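Local structure of subtilase cytotoxin subunit A (Escherichia coli, 2IY9) at residues Val50-Ser64 and His89-Tyr101. The protein is the protease subunit of an AB5 toxin, a subtilase-family serine endoprotease that cleaves the host endoplasmic reticulum chaperone BiP and so triggers stress and cell death. Numbering follows the deposited sequence.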
ATOM      1  N   VAL A  50      -3.852  -1.719  -7.775  1.00 22.99           N
ATOM      2  CA  VAL A  50      -4.337  -2.496  -6.635  1.00 22.98           C
ATOM      3  C   VAL A  50      -4.198  -3.979  -6.972  1.00 22.94           C
ATOM      4  O   VAL A  50      -5.027  -4.552  -7.702  1.00 23.25           O
ATOM      5  CB  VAL A  50      -5.769  -2.104  -6.200  1.00 23.05           C
ATOM      6  CG1 VAL A  50      -6.326  -3.097  -5.162  1.00 22.59           C
ATOM      7  CG2 VAL A  50      -5.770  -0.708  -5.620  1.00 22.10           C
ATOM      8  N   VAL A  51      -3.113  -4.568  -6.461  1.00 22.39           N
ATOM      9  CA  VAL A  51      -2.766  -5.965  -6.724  1.00 22.56           C
ATOM     10  C   VAL A  51      -3.375  -6.754  -5.563  1.00 22.54           C
ATOM     11  O   VAL A  51      -2.904  -6.694  -4.408  1.00 21.66           O
ATOM     12  CB  VAL A  51      -1.235  -6.166  -6.856  1.00 22.66           C
ATOM     13  CG1 VAL A  51      -0.906  -7.613  -7.270  1.00 24.08           C
ATOM     14  CG2 VAL A  51      -0.649  -5.174  -7.881  1.00 22.02           C
ATOM     15  N   ASP A  52      -4.462  -7.459  -5.864  1.00 22.34           N
ATOM     16  CA  ASP A  52      -5.350  -7.924  -4.806  1.00 23.19           C
ATOM     17  C   ASP A  52      -6.370  -8.930  -5.333  1.00 23.18           C
ATOM     18  O   ASP A  52      -6.110  -9.625  -6.316  1.00 23.39           O
ATOM     19  CB  ASP A  52      -6.033  -6.701  -4.166  1.00 22.98           C
ATOM     20  CG  ASP A  52      -6.254  -6.864  -2.674  1.00 24.94           C
ATOM     21  OD1 ASP A  52      -7.043  -7.766  -2.297  1.00 25.29           O
ATOM     22  OD2 ASP A  52      -5.647  -6.092  -1.886  1.00 25.27           O
ATOM     23  N   SER A  53      -7.530  -9.006  -4.678  1.00 24.06           N
ATOM     24  CA  SER A  53      -8.518 -10.042  -4.970  1.00 24.13           C
ATOM     25  C   SER A  53      -9.584  -9.605  -5.991  1.00 24.86           C
ATOM     26  O   SER A  53     -10.573 -10.308  -6.195  1.00 24.85           O
ATOM     27  CB  SER A  53      -9.189 -10.476  -3.669  1.00 24.18           C
ATOM     28  OG  SER A  53      -9.987  -9.430  -3.136  1.00 23.14           O
ATOM     29  N   GLY A  54      -9.373  -8.448  -6.626  1.00 25.03           N
ATOM     30  CA  GLY A  54     -10.325  -7.906  -7.605  1.00 25.39           C
ATOM     31  C   GLY A  54     -11.146  -6.773  -7.012  1.00 25.27           C
ATOM     32  O   GLY A  54     -11.395  -6.733  -5.800  1.00 25.66           O
ATOM     33  N   VAL A  55     -11.568  -5.841  -7.868  1.00 25.12           N
ATOM     34  CA  VAL A  55     -12.231  -4.632  -7.396  1.00 24.19           C
ATOM     35  C   VAL A  55     -13.616  -4.491  -8.031  1.00 23.98           C
ATOM     36  O   VAL A  55     -13.773  -4.638  -9.242  1.00 24.06           O
ATOM     37  CB  VAL A  55     -11.376  -3.374  -7.673  1.00 24.18           C
ATOM     38  CG1 VAL A  55     -12.157  -2.083  -7.328  1.00 23.73           C
ATOM     39  CG2 VAL A  55     -10.060  -3.437  -6.902  1.00 23.72           C
ATOM     40  N   ALA A  56     -14.605  -4.233  -7.183  1.00 24.39           N
ATOM     41  CA  ALA A  56     -15.965  -3.926  -7.597  1.00 24.56           C
ATOM     42  C   ALA A  56     -16.094  -2.413  -7.675  1.00 24.72           C
ATOM     43  O   ALA A  56     -16.084  -1.719  -6.643  1.00 24.48           O
ATOM     44  CB  ALA A  56     -16.954  -4.483  -6.592  1.00 24.83           C
ATOM     45  N   PHE A  57     -16.208  -1.901  -8.895  1.00 24.86           N
ATOM     46  CA  PHE A  57     -16.279  -0.452  -9.108  1.00 25.24           C
ATOM     47  C   PHE A  57     -17.717   0.042  -8.944  1.00 25.74           C
ATOM     48  O   PHE A  57     -18.399   0.377  -9.917  1.00 25.33           O
ATOM     49  CB  PHE A  57     -15.639  -0.059 -10.445  1.00 25.07           C
ATOM     50  CG  PHE A  57     -14.152  -0.276 -10.474  1.00 25.35           C
ATOM     51  CD1 PHE A  57     -13.288   0.656  -9.901  1.00 24.37           C
ATOM     52  CD2 PHE A  57     -13.613  -1.424 -11.051  1.00 25.50           C
ATOM     53  CE1 PHE A  57     -11.899   0.447  -9.917  1.00 25.37           C
ATOM     54  CE2 PHE A  57     -12.217  -1.642 -11.071  1.00 25.62           C
ATOM     55  CZ  PHE A  57     -11.369  -0.701 -10.513  1.00 24.22           C
ATOM     56  N   ILE A  58     -18.142   0.064  -7.680  1.00 25.78           N
ATOM     57  CA  ILE A  58     -19.514   0.386  -7.259  1.00 26.24           C
ATOM     58  C   ILE A  58     -19.421   1.454  -6.160  1.00 26.17           C
ATOM     59  O   ILE A  58     -18.323   1.708  -5.633  1.00 25.32           O
ATOM     60  CB  ILE A  58     -20.275  -0.890  -6.740  1.00 27.08           C
ATOM     61  CG1 ILE A  58     -19.563  -1.536  -5.534  1.00 27.12           C
ATOM     62  CG2 ILE A  58     -20.428  -1.937  -7.853  1.00 26.88           C
ATOM     63  CD1 ILE A  58     -19.945  -0.939  -4.183  1.00 29.83           C
ATOM     64  N   GLY A  59     -20.548   2.082  -5.816  1.00 25.62           N
ATOM     65  CA  GLY A  59     -20.565   3.098  -4.765  1.00 25.19           C
ATOM     66  C   GLY A  59     -19.566   4.207  -5.035  1.00 25.05           C
ATOM     67  O   GLY A  59     -19.481   4.711  -6.170  1.00 25.58           O
ATOM     68  N   GLY A  60     -18.795   4.568  -4.007  1.00 24.17           N
ATOM     69  CA  GLY A  60     -17.733   5.583  -4.116  1.00 23.67           C
ATOM     70  C   GLY A  60     -16.612   5.309  -5.107  1.00 23.34           C
ATOM     71  O   GLY A  60     -15.828   6.209  -5.424  1.00 22.87           O
ATOM     72  N   LEU A  61     -16.543   4.074  -5.589  1.00 23.34           N
ATOM     73  CA  LEU A  61     -15.573   3.662  -6.611  1.00 23.82           C
ATOM     74  C   LEU A  61     -16.174   3.608  -8.023  1.00 23.95           C
ATOM     75  O   LEU A  61     -15.530   3.148  -8.973  1.00 24.30           O
ATOM     76  CB  LEU A  61     -15.004   2.291  -6.243  1.00 23.70           C
ATOM     77  CG  LEU A  61     -14.074   2.280  -5.035  1.00 23.94           C
ATOM     78  CD1 LEU A  61     -13.704   0.841  -4.691  1.00 23.21           C
ATOM     79  CD2 LEU A  61     -12.825   3.135  -5.298  1.00 24.18           C
ATOM     80  N   SER A  62     -17.401   4.100  -8.149  1.00 24.24           N
ATOM     81  CA  SER A  62     -18.163   4.021  -9.393  1.00 25.18           C
ATOM     82  C   SER A  62     -17.474   4.640 -10.592  1.00 24.69           C
ATOM     83  O   SER A  62     -17.649   4.165 -11.718  1.00 25.42           O
ATOM     84  CB  SER A  62     -19.543   4.652  -9.210  1.00 25.21           C
ATOM     85  OG  SER A  62     -20.392   3.748  -8.531  1.00 27.19           O
ATOM     86  N   ASP A  63     -16.717   5.703 -10.349  1.00 24.97           N
ATOM     87  CA  ASP A  63     -15.999   6.431 -11.394  1.00 24.99           C
ATOM     88  C   ASP A  63     -14.468   6.281 -11.293  1.00 24.54           C
ATOM     89  O   ASP A  63     -13.734   7.110 -11.830  1.00 24.72           O
ATOM     90  CB  ASP A  63     -16.369   7.918 -11.319  1.00 25.77           C
ATOM     91  CG  ASP A  63     -17.861   8.155 -11.439  1.00 27.50           C
ATOM     92  OD1 ASP A  63     -18.502   7.472 -12.262  1.00 30.49           O
ATOM     93  OD2 ASP A  63     -18.391   9.008 -10.695  1.00 31.23           O
ATOM     94  N   SER A  64     -14.002   5.234 -10.615  1.00 23.66           N
ATOM     95  CA  SER A  64     -12.586   5.084 -10.277  1.00 23.26           C
ATOM     96  C   SER A  64     -11.787   4.175 -11.213  1.00 23.43           C
ATOM     97  O   SER A  64     -10.558   4.125 -11.131  1.00 23.21           O
ATOM     98  CB  SER A  64     -12.436   4.569  -8.838  1.00 23.32           C
ATOM     99  OG  SER A  64     -12.966   5.489  -7.901  1.00 22.15           O
ATOM    100  N   HIS A  89     -11.881  -7.921  -0.263  1.00 25.69           N
ATOM    101  CA  HIS A  89     -10.586  -7.338   0.099  1.00 25.32           C
ATOM    102  C   HIS A  89     -10.075  -6.284  -0.885  1.00 24.43           C
ATOM    103  O   HIS A  89      -9.705  -5.188  -0.464  1.00 23.89           O
ATOM    104  CB  HIS A  89      -9.540  -8.430   0.318  1.00 25.93           C
ATOM    105  CG  HIS A  89      -8.302  -7.947   1.003  1.00 27.27           C
ATOM    106  ND1 HIS A  89      -8.197  -7.856   2.374  1.00 30.24           N
ATOM    107  CD2 HIS A  89      -7.109  -7.540   0.506  1.00 27.26           C
ATOM    108  CE1 HIS A  89      -6.993  -7.410   2.692  1.00 27.71           C
ATOM    109  NE2 HIS A  89      -6.312  -7.218   1.578  1.00 28.71           N
ATOM    110  N   GLY A  90     -10.066  -6.610  -2.179  1.00 23.39           N
ATOM    111  CA  GLY A  90      -9.619  -5.662  -3.211  1.00 23.32           C
ATOM    112  C   GLY A  90     -10.438  -4.376  -3.218  1.00 22.99           C
ATOM    113  O   GLY A  90      -9.877  -3.266  -3.275  1.00 22.77           O
ATOM    114  N   THR A  91     -11.764  -4.525  -3.158  1.00 22.66           N
ATOM    115  CA  THR A  91     -12.693  -3.378  -3.117  1.00 23.13           C
ATOM    116  C   THR A  91     -12.438  -2.506  -1.879  1.00 22.75           C
ATOM    117  O   THR A  91     -12.409  -1.273  -1.963  1.00 23.06           O
ATOM    118  CB  THR A  91     -14.185  -3.835  -3.128  1.00 23.30           C
ATOM    119  OG1 THR A  91     -14.408  -4.733  -4.221  1.00 23.95           O
ATOM    120  CG2 THR A  91     -15.130  -2.645  -3.269  1.00 23.24           C
ATOM    121  N   ALA A  92     -12.259  -3.158  -0.732  1.00 22.31           N
ATOM    122  CA  ALA A  92     -11.924  -2.469   0.507  1.00 21.58           C
ATOM    123  C   ALA A  92     -10.683  -1.575   0.337  1.00 21.57           C
ATOM    124  O   ALA A  92     -10.714  -0.396   0.683  1.00 21.15           O
ATOM    125  CB  ALA A  92     -11.715  -3.476   1.628  1.00 21.83           C
ATOM    126  N   MET A  93      -9.605  -2.148  -0.202  1.00 21.72           N
ATOM    127  CA  MET A  93      -8.332  -1.424  -0.351  1.00 21.65           C
ATOM    128  C   MET A  93      -8.455  -0.256  -1.316  1.00 21.56           C
ATOM    129  O   MET A  93      -8.043   0.872  -0.997  1.00 21.65           O
ATOM    130  CB  MET A  93      -7.211  -2.375  -0.779  1.00 22.43           C
ATOM    131  CG  MET A  93      -6.997  -3.578   0.180  1.00 22.91           C
ATOM    132  SD  MET A  93      -6.635  -3.083   1.874  1.00 27.46           S
ATOM    133  CE  MET A  93      -8.126  -3.531   2.747  1.00 27.21           C
ATOM    134  N   ALA A  94      -9.051  -0.532  -2.476  1.00 21.31           N
ATOM    135  CA  ALA A  94      -9.359   0.478  -3.477  1.00 20.81           C
ATOM    136  C   ALA A  94     -10.154   1.617  -2.859  1.00 20.93           C
ATOM    137  O   ALA A  94      -9.869   2.778  -3.136  1.00 20.44           O
ATOM    138  CB  ALA A  94     -10.113  -0.123  -4.651  1.00 20.97           C
ATOM    139  N   SER A  95     -11.126   1.290  -2.003  1.00 20.48           N
ATOM    140  CA  SER A  95     -11.944   2.333  -1.388  1.00 20.71           C
ATOM    141  C   SER A  95     -11.104   3.231  -0.482  1.00 20.40           C
ATOM    142  O   SER A  95     -11.270   4.452  -0.512  1.00 20.19           O
ATOM    143  CB  SER A  95     -13.182   1.771  -0.677  1.00 20.39           C
ATOM    144  OG  SER A  95     -12.889   1.149   0.568  1.00 22.39           O
ATOM    145  N   LEU A  96     -10.191   2.635   0.297  1.00 19.80           N
ATOM    146  CA  LEU A  96      -9.343   3.412   1.211  1.00 20.28           C
ATOM    147  C   LEU A  96      -8.409   4.379   0.474  1.00 19.93           C
ATOM    148  O   LEU A  96      -8.143   5.479   0.955  1.00 19.97           O
ATOM    149  CB  LEU A  96      -8.540   2.489   2.136  1.00 20.03           C
ATOM    150  CG  LEU A  96      -9.365   1.668   3.131  1.00 19.77           C
ATOM    151  CD1 LEU A  96      -8.449   0.700   3.860  1.00 19.64           C
ATOM    152  CD2 LEU A  96     -10.155   2.562   4.127  1.00 19.66           C
ATOM    153  N   ILE A  97      -7.942   3.954  -0.697  1.00 20.15           N
ATOM    154  CA  ILE A  97      -7.095   4.769  -1.556  1.00 20.34           C
ATOM    155  C   ILE A  97      -7.895   5.879  -2.243  1.00 21.05           C
ATOM    156  O   ILE A  97      -7.477   7.040  -2.250  1.00 21.82           O
ATOM    157  CB  ILE A  97      -6.386   3.897  -2.614  1.00 20.46           C
ATOM    158  CG1 ILE A  97      -5.426   2.901  -1.941  1.00 19.42           C
ATOM    159  CG2 ILE A  97      -5.631   4.764  -3.657  1.00 19.42           C
ATOM    160  CD1 ILE A  97      -5.004   1.779  -2.882  1.00 22.17           C
ATOM    161  N   ALA A  98      -9.042   5.530  -2.818  1.00 21.98           N
ATOM    162  CA  ALA A  98      -9.634   6.396  -3.857  1.00 23.00           C
ATOM    163  C   ALA A  98     -11.143   6.695  -3.813  1.00 23.50           C
ATOM    164  O   ALA A  98     -11.646   7.436  -4.677  1.00 23.62           O
ATOM    165  CB  ALA A  98      -9.257   5.841  -5.225  1.00 22.68           C
ATOM    166  N   SER A  99     -11.884   6.116  -2.868  1.00 23.62           N
ATOM    167  CA  SER A  99     -13.352   6.306  -2.867  1.00 24.03           C
ATOM    168  C   SER A  99     -13.760   7.787  -2.842  1.00 23.76           C
ATOM    169  O   SER A  99     -13.215   8.574  -2.077  1.00 24.33           O
ATOM    170  CB  SER A  99     -14.030   5.545  -1.720  1.00 23.56           C
ATOM    171  OG  SER A  99     -15.381   5.986  -1.566  1.00 23.93           O
ATOM    172  N   ARG A 100     -14.726   8.149  -3.683  1.00 23.99           N
ATOM    173  CA  ARG A 100     -15.126   9.552  -3.858  1.00 23.88           C
ATOM    174  C   ARG A 100     -16.302   9.982  -2.999  1.00 24.55           C
ATOM    175  O   ARG A 100     -16.591  11.171  -2.879  1.00 24.97           O
ATOM    176  CB  ARG A 100     -15.419   9.825  -5.335  1.00 24.17           C
ATOM    177  CG  ARG A 100     -14.183   9.603  -6.165  1.00 23.40           C
ATOM    178  CD  ARG A 100     -14.305  10.096  -7.594  1.00 24.71           C
ATOM    179  NE  ARG A 100     -13.026   9.875  -8.256  1.00 24.76           N
ATOM    180  CZ  ARG A 100     -12.746  10.206  -9.514  1.00 26.41           C
ATOM    181  NH1 ARG A 100     -13.667  10.793 -10.279  1.00 26.43           N
ATOM    182  NH2 ARG A 100     -11.537   9.943 -10.002  1.00 24.87           N
ATOM    183  N   TYR A 101     -16.996   9.004  -2.434  1.00 25.18           N
ATOM    184  CA  TYR A 101     -18.064   9.260  -1.474  1.00 25.54           C
ATOM    185  C   TYR A 101     -18.374   7.986  -0.710  1.00 25.31           C
ATOM    186  O   TYR A 101     -18.063   6.883  -1.173  1.00 25.18           O
ATOM    187  CB  TYR A 101     -19.329   9.815  -2.163  1.00 26.62           C
ATOM    188  CG  TYR A 101     -19.852   9.014  -3.345  1.00 26.67           C
ATOM    189  CD1 TYR A 101     -20.711   7.928  -3.167  1.00 28.02           C
ATOM    190  CD2 TYR A 101     -19.516   9.377  -4.646  1.00 28.29           C
ATOM    191  CE1 TYR A 101     -21.201   7.209  -4.277  1.00 28.63           C
ATOM    192  CE2 TYR A 101     -19.998   8.681  -5.737  1.00 27.94           C
ATOM    193  CZ  TYR A 101     -20.835   7.611  -5.550  1.00 27.67           C
ATOM    194  OH  TYR A 101     -21.294   6.947  -6.663  1.00 29.94           O
TER
HETATM  195  O   HOH W   1     -13.267  -7.035  -3.629  1.00 26.15           O
HETATM  196  O   HOH W   2     -19.889   3.982  -1.392  1.00 34.58           O
HETATM  197  O   HOH W   3     -16.571  11.474  -9.770  1.00 30.01           O
HETATM  198  O   HOH W   4     -20.839   7.923  -9.315  1.00 44.15           O
HETATM  199  O   HOH W   5     -11.347   7.569  -7.323  1.00 22.13           O
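S53 and G90 meet where D52 and H89, assigned to the charge relay system of this subtilase, are brought side by side in the α/β fold: D52 closes strand 47-52 of the parallel sheet, and H89 lies on helix 84-98 packed against it. The strand and helix segments run nearly antiparallel, at 157°, with their axes 8.5 Å apart. The carboxylate of D52 lies near the CD2 edge of the H89 ring, a doubtfully close approach, while M93 CE lies over one ring face; H89 NE2 is hydrogen-bonded to S150 O, and the H89 side chain touches S272, the third member assigned to the relay. G90 N donates to S53 OG (3.0 Å), which is also bonded to L86 O. G90 has no side chain, which lets G54 O come within 3.3 Å of G90 CA in a CA-H...O contact.

The next turns of the helix pack closely and are buried. A94 CB touches V55 CG1 and L61 CD1, both on one side of it, L61 CD1 at 3.7 Å, and V50 CG2 slides past I97 CD1. T91 OG1, anti to its own carbonyl carbon (chi1 -52°), faces the loop and accepts a nearly straight bond from A56 N (163°).

Beyond the helix the side chains of D63, R100 and Y101 are exposed, while G60 stays buried. R100 N still bonds G60 O directly at 2.8 Å, but the extended R100 side chain reaches D63 largely through water: one water links NH1 to D63 OD2, two charged groups that stay 5.1 Å apart. A second water joins D63 OD2 to Y101 OH. One face of the Y101 ring lies over G60, with G60 CA 3.8 Å from its centroid, a CH-pi contact.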